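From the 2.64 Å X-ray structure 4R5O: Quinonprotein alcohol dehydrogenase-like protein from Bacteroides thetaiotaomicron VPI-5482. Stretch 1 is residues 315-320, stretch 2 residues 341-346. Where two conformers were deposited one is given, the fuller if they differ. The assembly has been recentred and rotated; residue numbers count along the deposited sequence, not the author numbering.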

# COMPACT_ATOMS: atom_id res chain seq x y z
N ASN A 315 9.84 10.06 -29.24
CA ASN A 315 11.28 10.20 -29.43
C ASN A 315 12.02 10.35 -28.08
O ASN A 315 12.77 11.32 -27.87
CB ASN A 315 11.57 11.41 -30.35
CG ASN A 315 10.95 12.71 -29.88
OD1 ASN A 315 9.80 12.76 -29.39
ND2 ASN A 315 11.67 13.81 -30.09
N PHE A 316 11.83 9.37 -27.17
CA PHE A 316 12.48 9.32 -25.86
C PHE A 316 12.40 7.89 -25.40
O PHE A 316 11.46 7.18 -25.75
CB PHE A 316 11.91 10.31 -24.81
CG PHE A 316 10.50 10.05 -24.37
CD1 PHE A 316 10.22 9.11 -23.37
CD2 PHE A 316 9.44 10.76 -24.92
CE1 PHE A 316 8.90 8.87 -22.95
CE2 PHE A 316 8.13 10.53 -24.49
CZ PHE A 316 7.87 9.58 -23.51
N GLN A 317 13.40 7.46 -24.64
CA GLN A 317 13.48 6.11 -24.11
C GLN A 317 12.71 6.06 -22.79
O GLN A 317 12.86 6.99 -21.99
CB GLN A 317 14.97 5.75 -23.94
CG GLN A 317 15.28 4.26 -24.04
CD GLN A 317 15.08 3.61 -25.40
OE1 GLN A 317 15.03 4.26 -26.45
NE2 GLN A 317 14.94 2.30 -25.38
N PRO A 318 11.89 5.02 -22.51
CA PRO A 318 11.16 5.00 -21.23
C PRO A 318 12.05 4.64 -20.06
O PRO A 318 13.01 3.90 -20.23
CB PRO A 318 10.09 3.92 -21.42
CG PRO A 318 10.29 3.37 -22.78
CD PRO A 318 11.59 3.82 -23.31
N ALA A 319 11.72 5.17 -18.86
CA ALA A 319 12.42 4.87 -17.61
C ALA A 319 12.31 3.39 -17.31
O ALA A 319 11.30 2.76 -17.62
CB ALA A 319 11.86 5.69 -16.47
N LYS A 320 13.36 2.82 -16.77
CA LYS A 320 13.53 1.40 -16.53
C LYS A 320 14.43 1.17 -15.31
O LYS A 320 15.25 2.02 -14.97
CB LYS A 320 14.16 0.79 -17.82
CG LYS A 320 14.78 -0.60 -17.74
CD LYS A 320 15.46 -1.04 -19.02
CE LYS A 320 16.21 -2.37 -18.91
NZ LYS A 320 15.42 -3.52 -18.43
N TYR A 341 0.55 10.43 -18.10
CA TYR A 341 1.86 10.86 -17.65
C TYR A 341 2.82 9.68 -17.79
O TYR A 341 2.46 8.57 -17.40
CB TYR A 341 1.81 11.39 -16.22
CG TYR A 341 0.99 12.64 -16.05
CD1 TYR A 341 1.54 13.90 -16.27
CD2 TYR A 341 -0.32 12.58 -15.59
CE1 TYR A 341 0.79 15.06 -16.11
CE2 TYR A 341 -1.07 13.74 -15.40
CZ TYR A 341 -0.52 14.98 -15.67
OH TYR A 341 -1.23 16.12 -15.46
N LEU A 342 4.01 9.89 -18.36
CA LEU A 342 5.00 8.83 -18.51
C LEU A 342 6.40 9.42 -18.28
O LEU A 342 6.59 10.62 -18.45
CB LEU A 342 4.91 8.06 -19.86
CG LEU A 342 5.11 8.74 -21.23
CD1 LEU A 342 5.13 7.70 -22.31
CD2 LEU A 342 4.00 9.73 -21.57
N VAL A 343 7.34 8.58 -17.80
CA VAL A 343 8.71 8.95 -17.41
C VAL A 343 9.75 8.51 -18.43
O VAL A 343 9.80 7.33 -18.79
CB VAL A 343 9.07 8.34 -16.03
CG1 VAL A 343 10.37 8.95 -15.49
CG2 VAL A 343 7.95 8.51 -15.03
N SER A 344 10.62 9.43 -18.83
CA SER A 344 11.73 9.14 -19.71
C SER A 344 12.89 8.61 -18.88
O SER A 344 12.93 8.80 -17.66
CB SER A 344 12.13 10.36 -20.54
OG SER A 344 12.58 11.42 -19.71
N THR A 345 13.84 7.94 -19.56
CA THR A 345 15.01 7.30 -18.95
C THR A 345 15.94 8.35 -18.20
O THR A 345 16.74 7.91 -17.37
CB THR A 345 15.81 6.53 -20.02
OG1 THR A 345 16.65 5.56 -19.40
CG2 THR A 345 16.58 7.43 -21.00
N ASP A 346 15.80 9.69 -18.46
CA ASP A 346 16.56 10.78 -17.82
C ASP A 346 15.87 11.31 -16.53
O ASP A 346 16.49 12.06 -15.76
CB ASP A 346 16.81 11.96 -18.80
CG ASP A 346 15.74 12.27 -19.85
OD1 ASP A 346 15.36 11.34 -20.62
OD2 ASP A 346 15.43 13.48 -20.04

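The two stretches belong to one chain, and their touching residues lie at least 24 positions apart in sequence. Their contact is short, and the segments run nearly at right angles: the end-to-end vectors, CA of 316 to CA of 319 against CA of 342 to CA of 345, differ by 88°, so the segments cross rather than run alongside each other. Residues 341-343 form the end section of a strand that begins earlier in the chain, whereas 315-320 has no regular helix or strand. Together the two sides bury 349 Å², and F316, T345 and A319 account for the largest shares.

The backbone evidence centres on P318 and S344, whose CA atoms are 4.4 Å apart and which form a single beta bridge. Two hydrogen bonds define it, and both are made by the neighbours of the bridged pair. The amide of A319 donates to the carbonyl of V343, with A319 N to V343 O 2.9 Å and an angle of 167° at the hydrogen, close to linear. In return, T345 N donates to Q317 O at 2.8 Å; its angle of 146° is more bent, although the distance is slightly shorter. P318 lies between Q317, which accepts, and A319, which donates; its own nitrogen carries no hydrogen and takes no part in either bond. Q317 O also lies 3.3 Å from S344 CA, with 129° at the hydrogen, a CA-H...O contact that supplements the stronger amide bond to the same oxygen.

F316 has the greatest covered area, 68 Å². Its CA-to-CB bond points toward the other stretch, and chi1 of 66° (p) with chi2 of 83° sets the ring against L342 and S344. L342, also directed toward its partner, brings CD1 to 3.5 Å from F316 CZ, near the plane of the ring and thus at its edge. This is an apolar contact, in which aromatic and aliphatic carbons exclude solvent in a buried setting. The ring's other neighbour is S344, whose CB lies 3.6 Å from F316 CD1. Although S344 points away overall, its CB still touches the ring.

T345 has 61 Å² covered, at a more exposed part of the contact. Besides its backbone bond, it places CG2 3.7 Å from Q317 CB, a carbon-to-carbon approach consistent with van der Waals packing. Both CA-to-CB bonds point sideways, and the end of Q317 leads away, so the packing there falls at the base of its side chain.

A319, at 59 Å², shows how a small residue can make a substantial contact. Its CA is 3.8 Å from that of T345, a close backbone approach. The methyl carbon A319 CB lies 3.7 Å from V343 CG1, an apolar pairing. The same A319 CB is 3.5 Å from S344 O, a carbonyl oxygen. The V343 side chain has chi1 of -168° (t). Thus A319 and V343 are joined twice, by the amide-to-carbonyl bond and by their aliphatic side chains, while F316 with L342 supplies a separate apolar contact.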